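Local coordinates for protein 11S globulin (Wrightia tinctoria, PDB 5WXU) that probably serves as a hexameric seed storage globulin and nutrient reservoir, and binds the plant hormone auxin (indole-3-acetic acid), at residues B[96-101]-B[197-202]; B[344-349]-B[393-398]; B[88-93]-B[169-174]. One frame throughout, in Å; residues are numbered along the deposited sequence.

How the interactions relate
Interactions 1 and 3 share strand 91-98 of the first cupin domain, which pairs with 198-201 in one and with 168-172 in the other; their centres are about 19 Å apart, and they touch where Phe201 CE2 lies 3.8 Å from Phe93 CE1. Interaction 2 belongs to the second cupin domain, its centre about 34 Å from that of interaction 1, on the opposite side of the chain's centre. Between subunits the separation vanishes: Tyr97 of interaction 1 stacks on Trp348 of a neighbouring subunit, the counterpart of the Trp348 of interaction 2. In interaction 2 the Val345 side chain lies about 10 Å from that of auxin-binding Arg427 and about 12 Å from a bound auxin.

Interaction 1: residues B[96-101]-B[197-202]; sequences SYNNAP and LRRYFL. With PO4 (phosphate ion), chain N.
Two bonds grip ND2 of Asn98. One hydrogen goes to Arg198 O at 3.0 Å, almost straight (171°) and on a carbonyl lone pair; the other goes to O1 of a phosphate ion, probably from the crystallisation liquor, at 3.1 Å. OD1 of the same amide is hydrogen-bonded to His184 NE2. Ser96 OG holds the same phosphate O1 at 2.7 Å, while Arg199 NH1 donates to O4 at 2.9 Å from the edge of its guanidinium, whose face carries Leu197 CD2. His85 and His168 also bind the ion, and with Arg199 the site is probably electropositive.

The frame is an antiparallel strand pair, 91-98 against 198-201, in the N-terminal cupin domain, where Tyr97 and Tyr200 exchange backbone N-H...O bonds. Tyr97 CG takes the crowded position between backbone N and carbonyl carbon (chi1 63°), which lays its ring over Tyr200 CB, 3.8 Å from the ring centroid. The Tyr200 ring turns its edge toward the Tyr97 face in an offset edge-to-face pair, planes at 86°. Both hydroxyls bond to a neighbouring subunit, Tyr97 OH to Asn391 O and Tyr200 OH to Ser370 OG. An alanine at Tyr97 removes ring and hydroxyl, which would probably leave Tyr200 CB less well packed and weaken the intersubunit hold.

On the Ser96 face, Ser96 CB sits over the Phe201 ring, 3.7 Å from its centroid, and Trp222 stacks on that ring as well. Next to Asn98, Asn99 OD1 accepts Arg198 N at 2.8 Å, the donor lying above the amide carbonyl plane.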
loop_
_atom_site.group_PDB
_atom_site.type_symbol
_atom_site.label_atom_id
_atom_site.label_comp_id
_atom_site.label_asym_id
_atom_site.label_seq_id
_atom_site.Cartn_x
_atom_site.Cartn_y
_atom_site.Cartn_z
ATOM N N SER B 96 -31.598 -9.117 0.526
ATOM C CA SER B 96 -31.504 -8.002 -0.372
ATOM C C SER B 96 -30.027 -7.541 -0.521
ATOM O O SER B 96 -29.165 -7.899 0.302
ATOM C CB SER B 96 -32.301 -6.790 0.143
ATOM O OG SER B 96 -31.834 -6.153 1.378
ATOM N N TYR B 97 -29.804 -6.765 -1.549
ATOM C CA TYR B 97 -28.527 -6.061 -1.762
ATOM C C TYR B 97 -28.821 -4.636 -2.136
ATOM O O TYR B 97 -29.893 -4.305 -2.652
ATOM C CB TYR B 97 -27.585 -6.726 -2.720
ATOM C CG TYR B 97 -28.054 -6.880 -4.173
ATOM C CD1 TYR B 97 -28.981 -7.867 -4.521
ATOM C CD2 TYR B 97 -27.667 -6.036 -5.136
ATOM C CE1 TYR B 97 -29.431 -7.983 -5.818
ATOM C CE2 TYR B 97 -28.076 -6.180 -6.413
ATOM C CZ TYR B 97 -28.977 -7.154 -6.745
ATOM O OH TYR B 97 -29.418 -7.260 -8.069
ATOM N N ASN B 98 -27.849 -3.775 -1.864
ATOM C CA ASN B 98 -27.969 -2.368 -2.063
ATOM C C ASN B 98 -26.833 -1.866 -2.925
ATOM O O ASN B 98 -25.809 -2.532 -3.068
ATOM C CB ASN B 98 -27.941 -1.642 -0.744
ATOM C CG ASN B 98 -28.946 -2.181 0.221
ATOM O OD1 ASN B 98 -28.605 -2.708 1.272
ATOM N ND2 ASN B 98 -30.241 -1.999 -0.097
ATOM N N ASN B 99 -27.028 -0.670 -3.424
ATOM C CA ASN B 99 -25.951 0.034 -4.155
ATOM C C ASN B 99 -24.954 0.823 -3.319
ATOM O O ASN B 99 -24.008 1.430 -3.848
ATOM C CB ASN B 99 -26.550 0.954 -5.213
ATOM C CG ASN B 99 -27.375 2.062 -4.646
ATOM O OD1 ASN B 99 -28.218 1.785 -3.795
ATOM N ND2 ASN B 99 -27.221 3.291 -5.140
ATOM N N ALA B 100 -25.165 0.853 -2.020
ATOM C CA ALA B 100 -24.339 1.666 -1.114
ATOM C C ALA B 100 -23.996 0.769 0.007
ATOM O O ALA B 100 -24.806 -0.055 0.433
ATOM C CB ALA B 100 -25.094 2.875 -0.565
ATOM N N PRO B 101 -22.788 0.905 0.553
ATOM C CA PRO B 101 -22.388 0.250 1.815
ATOM C C PRO B 101 -23.159 0.845 3.014
ATOM O O PRO B 101 -23.801 1.912 2.880
ATOM C CB PRO B 101 -20.917 0.517 1.890
ATOM C CG PRO B 101 -20.772 1.862 1.209
ATOM C CD PRO B 101 -21.795 1.912 0.115
ATOM N N LEU B 197 -30.838 5.522 -2.889
ATOM C CA LEU B 197 -30.720 4.129 -2.519
ATOM C C LEU B 197 -31.612 3.200 -3.331
ATOM O O LEU B 197 -32.837 3.478 -3.460
ATOM C CB LEU B 197 -31.062 3.972 -1.031
ATOM C CG LEU B 197 -30.943 2.603 -0.433
ATOM C CD1 LEU B 197 -29.490 2.127 -0.460
ATOM C CD2 LEU B 197 -31.459 2.608 1.011
ATOM N N ARG B 198 -31.041 2.081 -3.761
ATOM C CA ARG B 198 -31.743 0.942 -4.287
ATOM C C ARG B 198 -31.758 -0.176 -3.315
ATOM O O ARG B 198 -30.732 -0.483 -2.651
ATOM C CB ARG B 198 -31.097 0.377 -5.565
ATOM C CG ARG B 198 -31.335 1.128 -6.844
ATOM C CD ARG B 198 -30.508 2.332 -6.993
ATOM N NE ARG B 198 -30.542 2.904 -8.353
ATOM C CZ ARG B 198 -30.156 4.124 -8.580
ATOM N NH1 ARG B 198 -29.733 4.872 -7.588
ATOM N NH2 ARG B 198 -30.223 4.640 -9.793
ATOM N N ARG B 199 -32.933 -0.822 -3.164
ATOM C CA ARG B 199 -33.038 -2.047 -2.391
ATOM C C ARG B 199 -33.568 -3.150 -3.242
ATOM O O ARG B 199 -34.723 -3.140 -3.620
ATOM C CB ARG B 199 -33.936 -1.899 -1.139
ATOM C CG ARG B 199 -33.540 -0.697 -0.248
ATOM C CD ARG B 199 -34.499 -0.568 0.946
ATOM N NE ARG B 199 -34.686 0.819 1.354
ATOM C CZ ARG B 199 -34.454 1.291 2.571
ATOM N NH1 ARG B 199 -33.963 0.517 3.559
ATOM N NH2 ARG B 199 -34.687 2.584 2.779
ATOM N N TYR B 200 -32.705 -4.124 -3.523
ATOM C CA TYR B 200 -32.985 -5.187 -4.454
ATOM C C TYR B 200 -33.168 -6.433 -3.633
ATOM O O TYR B 200 -32.236 -6.959 -3.102
ATOM C CB TYR B 200 -31.885 -5.319 -5.523
ATOM C CG TYR B 200 -31.962 -4.223 -6.623
ATOM C CD1 TYR B 200 -32.899 -3.153 -6.564
ATOM C CD2 TYR B 200 -31.174 -4.268 -7.718
ATOM C CE1 TYR B 200 -32.936 -2.165 -7.534
ATOM C CE2 TYR B 200 -31.175 -3.260 -8.683
ATOM C CZ TYR B 200 -32.063 -2.224 -8.627
ATOM O OH TYR B 200 -32.119 -1.259 -9.661
ATOM N N PHE B 201 -34.388 -6.994 -3.648
ATOM C CA PHE B 201 -34.754 -8.109 -2.849
ATOM C C PHE B 201 -34.864 -9.411 -3.656
ATOM O O PHE B 201 -35.278 -9.393 -4.819
ATOM C CB PHE B 201 -36.107 -7.800 -2.135
ATOM C CG PHE B 201 -36.007 -6.905 -0.961
ATOM C CD1 PHE B 201 -36.115 -5.578 -1.126
ATOM C CD2 PHE B 201 -35.778 -7.399 0.340
ATOM C CE1 PHE B 201 -36.017 -4.724 -0.055
ATOM C CE2 PHE B 201 -35.634 -6.554 1.403
ATOM C CZ PHE B 201 -35.798 -5.208 1.199
ATOM N N LEU B 202 -34.398 -10.501 -3.080
ATOM C CA LEU B 202 -34.505 -11.868 -3.681
ATOM C C LEU B 202 -35.766 -12.510 -3.104
ATOM O O LEU B 202 -35.734 -13.290 -2.168
ATOM C CB LEU B 202 -33.312 -12.698 -3.397
ATOM C CG LEU B 202 -32.062 -12.262 -4.198
ATOM C CD1 LEU B 202 -31.541 -10.887 -3.923
ATOM C CD2 LEU B 202 -30.991 -13.315 -3.971
HETATM P P PO4 N . -31.760 -3.015 3.293
HETATM O O1 PO4 N . -32.105 -3.502 1.797
HETATM O O2 PO4 N . -31.126 -3.954 4.307
HETATM O O3 PO4 N . -30.555 -2.070 3.192
HETATM O O4 PO4 N . -32.760 -2.054 3.938
#

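Interaction 2: residues B[344-349]-B[393-398]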
loop_
_atom_site.group_PDB
_atom_site.type_symbol
_atom_site.label_atom_id
_atom_site.label_comp_id
_atom_site.label_asym_id
_atom_site.label_seq_id
_atom_site.Cartn_x
_atom_site.Cartn_y
_atom_site.Cartn_z
ATOM N N ILE B 344 -19.736 15.791 26.416
ATOM C CA ILE B 344 -18.601 15.562 25.552
ATOM C C ILE B 344 -18.012 16.940 25.281
ATOM O O ILE B 344 -18.753 17.945 25.099
ATOM C CB ILE B 344 -19.000 14.877 24.231
ATOM C CG1 ILE B 344 -19.603 13.480 24.443
ATOM C CG2 ILE B 344 -17.788 14.680 23.347
ATOM C CD1 ILE B 344 -18.695 12.426 25.016
ATOM N N VAL B 345 -16.686 17.035 25.197
ATOM C CA VAL B 345 -16.057 18.318 24.913
ATOM C C VAL B 345 -16.602 18.916 23.625
ATOM O O VAL B 345 -16.897 18.192 22.691
ATOM C CB VAL B 345 -14.522 18.229 24.872
ATOM C CG1 VAL B 345 -13.997 17.844 26.253
ATOM C CG2 VAL B 345 -14.040 17.289 23.812
ATOM N N PRO B 346 -16.769 20.249 23.563
ATOM C CA PRO B 346 -17.055 20.911 22.314
ATOM C C PRO B 346 -15.948 20.602 21.283
ATOM O O PRO B 346 -14.739 20.539 21.642
ATOM C CB PRO B 346 -16.986 22.386 22.641
ATOM C CG PRO B 346 -16.573 22.498 24.028
ATOM C CD PRO B 346 -16.546 21.201 24.672
ATOM N N GLU B 347 -16.364 20.400 20.045
ATOM C CA GLU B 347 -15.431 19.899 19.032
ATOM C C GLU B 347 -16.007 20.028 17.661
ATOM O O GLU B 347 -17.099 20.495 17.499
ATOM C CB GLU B 347 -15.084 18.377 19.297
ATOM C CG GLU B 347 -16.210 17.344 19.099
ATOM C CD GLU B 347 -16.010 16.004 19.826
ATOM O OE1 GLU B 347 -15.026 15.795 20.588
ATOM O OE2 GLU B 347 -16.882 15.132 19.605
ATOM N N TRP B 348 -15.232 19.589 16.682
ATOM C CA TRP B 348 -15.722 19.444 15.316
ATOM C C TRP B 348 -15.083 18.193 14.735
ATOM O O TRP B 348 -13.981 17.769 15.186
ATOM C CB TRP B 348 -15.384 20.606 14.411
ATOM C CG TRP B 348 -13.911 20.895 14.077
ATOM C CD1 TRP B 348 -13.177 20.441 12.992
ATOM C CD2 TRP B 348 -13.042 21.750 14.791
ATOM N NE1 TRP B 348 -11.913 20.944 13.047
ATOM C CE2 TRP B 348 -11.803 21.759 14.128
ATOM C CE3 TRP B 348 -13.189 22.504 15.968
ATOM C CZ2 TRP B 348 -10.718 22.516 14.575
ATOM C CZ3 TRP B 348 -12.134 23.307 16.392
ATOM C CH2 TRP B 348 -10.892 23.275 15.710
ATOM N N ASN B 349 -15.747 17.683 13.747
ATOM C CA ASN B 349 -15.245 16.546 12.960
ATOM C C ASN B 349 -14.380 17.113 11.850
ATOM O O ASN B 349 -14.829 17.929 11.010
ATOM C CB ASN B 349 -16.411 15.800 12.365
ATOM C CG ASN B 349 -17.304 15.146 13.403
ATOM O OD1 ASN B 349 -16.833 14.471 14.304
ATOM N ND2 ASN B 349 -18.596 15.326 13.256
ATOM N N VAL B 393 -19.078 23.090 14.548
ATOM C CA VAL B 393 -18.721 22.941 15.940
ATOM C C VAL B 393 -19.934 22.473 16.726
ATOM O O VAL B 393 -21.061 22.913 16.456
ATOM C CB VAL B 393 -18.146 24.233 16.502
ATOM C CG1 VAL B 393 -17.851 24.124 17.984
ATOM C CG2 VAL B 393 -16.844 24.508 15.790
ATOM N N TYR B 394 -19.728 21.570 17.664
ATOM C CA TYR B 394 -20.866 21.102 18.481
ATOM C C TYR B 394 -20.552 20.766 19.895
ATOM O O TYR B 394 -19.442 20.328 20.197
ATOM C CB TYR B 394 -21.574 19.910 17.837
ATOM C CG TYR B 394 -20.726 18.668 17.623
ATOM C CD1 TYR B 394 -19.739 18.649 16.669
ATOM C CD2 TYR B 394 -21.032 17.484 18.241
ATOM C CE1 TYR B 394 -19.018 17.516 16.423
ATOM C CE2 TYR B 394 -20.300 16.322 18.010
ATOM C CZ TYR B 394 -19.287 16.356 17.087
ATOM O OH TYR B 394 -18.544 15.226 16.792
ATOM N N LEU B 395 -21.562 20.898 20.749
ATOM C CA LEU B 395 -21.464 20.595 22.196
ATOM C C LEU B 395 -22.659 19.756 22.598
ATOM O O LEU B 395 -23.745 20.144 22.251
ATOM C CB LEU B 395 -21.728 21.842 23.059
ATOM C CG LEU B 395 -20.716 22.930 23.099
ATOM C CD1 LEU B 395 -21.002 23.862 21.947
ATOM C CD2 LEU B 395 -20.742 23.594 24.485
ATOM N N LYS B 396 -22.478 18.745 23.428
ATOM C CA LYS B 396 -23.538 17.882 23.903
ATOM C C LYS B 396 -23.448 17.845 25.434
ATOM O O LYS B 396 -22.345 17.774 26.004
ATOM C CB LYS B 396 -23.414 16.411 23.363
ATOM C CG LYS B 396 -23.153 16.242 21.856
ATOM C CD LYS B 396 -23.178 14.752 21.371
ATOM C CE LYS B 396 -21.914 14.289 20.630
ATOM N NZ LYS B 396 -22.212 13.728 19.262
ATOM N N GLN B 397 -24.619 17.864 26.094
ATOM C CA GLN B 397 -24.706 17.625 27.541
ATOM C C GLN B 397 -25.897 16.735 27.797
ATOM O O GLN B 397 -27.006 17.004 27.277
ATOM C CB GLN B 397 -24.937 18.902 28.306
ATOM C CG GLN B 397 -25.006 18.672 29.821
ATOM C CD GLN B 397 -24.881 19.933 30.610
ATOM O OE1 GLN B 397 -25.273 21.018 30.163
ATOM N NE2 GLN B 397 -24.353 19.799 31.830
ATOM N N ALA B 398 -25.682 15.729 28.599
ATOM C CA ALA B 398 -26.770 14.775 28.925
ATOM C C ALA B 398 -27.724 15.455 29.883
ATOM O O ALA B 398 -27.325 16.313 30.705
ATOM C CB ALA B 398 -26.262 13.528 29.580
#
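Glu347 and Tyr394 form the antiparallel hydrogen-bonded pair at the heart of this contact, which joins strands 343-349 and 393-399 in the C-terminal cupin domain. Tyr394 N donates to Glu347 O at 2.8 Å, nearly along the C=O axis, and Glu347 N returns a bond to Tyr394 O at 3.1 Å. Their side chains share one face of the sheet. Each has CG in the crowded position between backbone N and carbonyl carbon, and there Glu347 CG comes over the Tyr394 ring, 4.2 Å from its centroid, as a CH-pi contact.

At the ring tip, Tyr394 OH lies 3.1 Å from Asn349 OD1 and 3.3 Å from Glu347 OE2, two acceptors within reach of one proton. The amide is positioned in turn by Lys409, whose NZ is hydrogen-bonded to Asn349 OD1. Lys396 sets CE against the ring edge in its plane; its NZ remains 5.5 Å from Glu347 OE2, not in contact, yet its charge would probably stabilise the ionised carboxylate.

Farther out, Ile344 N makes only a weak bond to Lys396 O. Trp348 NE1 is hydrogen-bonded to Gly165 O of a neighbouring subunit, and its indole meets Val393 obliquely, CE3 being 4.2 Å from CG2. Beside Leu395, Pro346 places CB 3.8 Å from CG of that leucine.

Interaction 3: residues B[88-93]-B[169-174]; sequences ENRGLF and WAYNEA
Tyr171 runs its side chain along the backbone at the start of strand 91-98. CG is anti to the backbone N (chi1 175°), so the ring extends beside the turn preceding that strand. CB and CG lie near Gly91 O; then CD1 comes within 3.3 Å of the same Gly91 O and has Leu92 CB at the ring edge, near the plane. Next along the edge, CE1 meets Arg90 O at 3.5 Å, near the ring plane. At the tip, OH rests 3.6 Å from Arg90 CG and is hydrogen-bonded to the backbone N of Leu265. The arginine chain lies alongside the ring and points the same way, its guanidinium bonded to Arg262 O.

The backbones form an antiparallel strand pair of the N-terminal cupin domain. Phe93 N donates to Ala170 O at 2.8 Å and Asn172 N to Gly91 O at 3.0 Å, both nearly along the C=O axis, whereas the bonds from Ala170 N to Phe93 O and from Arg90 N to Asn172 O are weak. A type II turn from Glu88 to Gly91 leads residues 88-93 into strand 91-98, with Arg90 at a positive phi of 56°. Leu92 CD1 packs obliquely on Trp169 CE3.

Two asparagines tie down this end. Asn89 ND2 donates to Ala174 O at 2.8 Å, practically straight (176°) but from above the carbonyl plane, and also to a water that weakly bridges Arg90 NE and Glu173 O. Asn172 OD1 accepts Ala174 N at 2.9 Å, an Asx turn, while its ND2 reaches Glu88 O weakly and Glu176 O as well. Glu88 and Glu173 form their salt bridges with Arg260 and Arg269, beyond the two segments, so the polar part of the contact rests on amide and carbonyl groups and is likely to depend little on ionisation.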
loop_
_atom_site.group_PDB
_atom_site.type_symbol
_atom_site.label_atom_id
_atom_site.label_comp_id
_atom_site.label_asym_id
_atom_site.label_seq_id
_atom_site.Cartn_x
_atom_site.Cartn_y
_atom_site.Cartn_z
ATOM N N GLU B 88 -40.398 -8.411 13.982
ATOM C CA GLU B 88 -41.073 -9.205 15.018
ATOM C C GLU B 88 -40.421 -10.490 15.349
ATOM O O GLU B 88 -39.635 -11.037 14.589
ATOM C CB GLU B 88 -42.517 -9.501 14.590
ATOM C CG GLU B 88 -43.354 -8.250 14.554
ATOM C CD GLU B 88 -44.748 -8.472 13.933
ATOM O OE1 GLU B 88 -45.257 -9.635 13.914
ATOM O OE2 GLU B 88 -45.337 -7.473 13.429
ATOM N N ASN B 89 -40.821 -11.076 16.471
ATOM C CA ASN B 89 -40.441 -12.452 16.793
ATOM C C ASN B 89 -40.742 -13.424 15.640
ATOM O O ASN B 89 -41.740 -13.316 15.034
ATOM C CB ASN B 89 -41.202 -12.922 18.067
ATOM C CG ASN B 89 -41.124 -14.437 18.280
ATOM O OD1 ASN B 89 -42.111 -15.168 17.990
ATOM N ND2 ASN B 89 -39.964 -14.934 18.717
ATOM N N ARG B 90 -39.806 -14.322 15.363
ATOM C CA ARG B 90 -39.807 -15.262 14.269
ATOM C C ARG B 90 -39.947 -14.611 12.877
ATOM O O ARG B 90 -40.260 -15.295 11.915
ATOM C CB ARG B 90 -40.820 -16.348 14.540
ATOM C CG ARG B 90 -40.407 -17.238 15.707
ATOM C CD ARG B 90 -41.366 -18.391 15.968
ATOM N NE ARG B 90 -40.824 -19.212 17.053
ATOM C CZ ARG B 90 -41.308 -20.385 17.453
ATOM N NH1 ARG B 90 -42.388 -20.921 16.869
ATOM N NH2 ARG B 90 -40.697 -21.028 18.450
ATOM N N GLY B 91 -39.626 -13.307 12.779
ATOM C CA GLY B 91 -39.607 -12.587 11.525
ATOM C C GLY B 91 -38.285 -12.762 10.749
ATOM O O GLY B 91 -37.168 -12.644 11.338
ATOM N N LEU B 92 -38.449 -13.011 9.440
ATOM C CA LEU B 92 -37.355 -13.167 8.465
ATOM C C LEU B 92 -37.363 -11.992 7.492
ATOM O O LEU B 92 -38.352 -11.766 6.769
ATOM C CB LEU B 92 -37.479 -14.529 7.775
ATOM C CG LEU B 92 -36.618 -14.819 6.555
ATOM C CD1 LEU B 92 -35.143 -14.716 7.002
ATOM C CD2 LEU B 92 -36.923 -16.207 6.000
ATOM N N PHE B 93 -36.278 -11.171 7.498
ATOM C CA PHE B 93 -36.131 -10.064 6.619
ATOM C C PHE B 93 -35.515 -10.629 5.319
ATOM O O PHE B 93 -34.431 -11.215 5.344
ATOM C CB PHE B 93 -35.213 -8.996 7.287
ATOM C CG PHE B 93 -35.079 -7.680 6.557
ATOM C CD1 PHE B 93 -36.011 -7.198 5.668
ATOM C CD2 PHE B 93 -34.006 -6.842 6.864
ATOM C CE1 PHE B 93 -35.906 -5.946 5.098
ATOM C CE2 PHE B 93 -33.871 -5.574 6.259
ATOM C CZ PHE B 93 -34.817 -5.142 5.349
ATOM N N TRP B 169 -29.358 -10.769 4.923
ATOM C CA TRP B 169 -30.692 -11.103 5.438
ATOM C C TRP B 169 -30.601 -11.209 6.902
ATOM O O TRP B 169 -29.519 -11.305 7.452
ATOM C CB TRP B 169 -31.246 -12.412 4.836
ATOM C CG TRP B 169 -30.403 -13.644 5.051
ATOM C CD1 TRP B 169 -29.398 -14.127 4.204
ATOM C CD2 TRP B 169 -30.408 -14.553 6.157
ATOM N NE1 TRP B 169 -28.791 -15.230 4.717
ATOM C CE2 TRP B 169 -29.394 -15.541 5.910
ATOM C CE3 TRP B 169 -31.161 -14.649 7.348
ATOM C CZ2 TRP B 169 -29.087 -16.538 6.796
ATOM C CZ3 TRP B 169 -30.890 -15.692 8.166
ATOM C CH2 TRP B 169 -29.918 -16.635 7.914
ATOM N N ALA B 170 -31.760 -11.128 7.576
ATOM C CA ALA B 170 -31.728 -11.135 9.038
ATOM C C ALA B 170 -32.994 -11.896 9.553
ATOM O O ALA B 170 -34.016 -11.898 8.922
ATOM C CB ALA B 170 -31.680 -9.744 9.596
ATOM N N TYR B 171 -32.817 -12.560 10.667
ATOM C CA TYR B 171 -33.886 -13.351 11.310
ATOM C C TYR B 171 -33.822 -13.083 12.825
ATOM O O TYR B 171 -32.758 -13.139 13.437
ATOM C CB TYR B 171 -33.688 -14.816 11.025
ATOM C CG TYR B 171 -34.682 -15.690 11.761
ATOM C CD1 TYR B 171 -35.992 -15.679 11.404
ATOM C CD2 TYR B 171 -34.292 -16.463 12.845
ATOM C CE1 TYR B 171 -36.933 -16.458 12.105
ATOM C CE2 TYR B 171 -35.210 -17.248 13.538
ATOM C CZ TYR B 171 -36.517 -17.237 13.159
ATOM O OH TYR B 171 -37.413 -18.017 13.880
ATOM N N ASN B 172 -34.992 -12.784 13.385
ATOM C CA ASN B 172 -35.152 -12.523 14.821
ATOM C C ASN B 172 -35.512 -13.820 15.541
ATOM O O ASN B 172 -36.635 -14.315 15.378
ATOM C CB ASN B 172 -36.274 -11.501 15.056
ATOM C CG ASN B 172 -36.403 -11.159 16.517
ATOM O OD1 ASN B 172 -35.522 -11.491 17.314
ATOM N ND2 ASN B 172 -37.469 -10.447 16.859
ATOM N N GLU B 173 -34.605 -14.308 16.361
ATOM C CA GLU B 173 -34.883 -15.477 17.157
ATOM C C GLU B 173 -35.366 -15.164 18.578
ATOM O O GLU B 173 -35.684 -16.083 19.305
ATOM C CB GLU B 173 -33.652 -16.407 17.172
ATOM C CG GLU B 173 -32.453 -15.861 17.917
ATOM C CD GLU B 173 -31.223 -16.753 17.724
ATOM O OE1 GLU B 173 -31.382 -17.902 17.218
ATOM O OE2 GLU B 173 -30.114 -16.298 18.068
ATOM N N ALA B 174 -35.408 -13.902 18.951
ATOM C CA ALA B 174 -35.765 -13.496 20.314
ATOM C C ALA B 174 -37.275 -13.277 20.400
ATOM O O ALA B 174 -37.953 -13.179 19.385
ATOM C CB ALA B 174 -35.068 -12.216 20.642
HETATM O O HOH W 1 -38.783 -17.613 19.169
#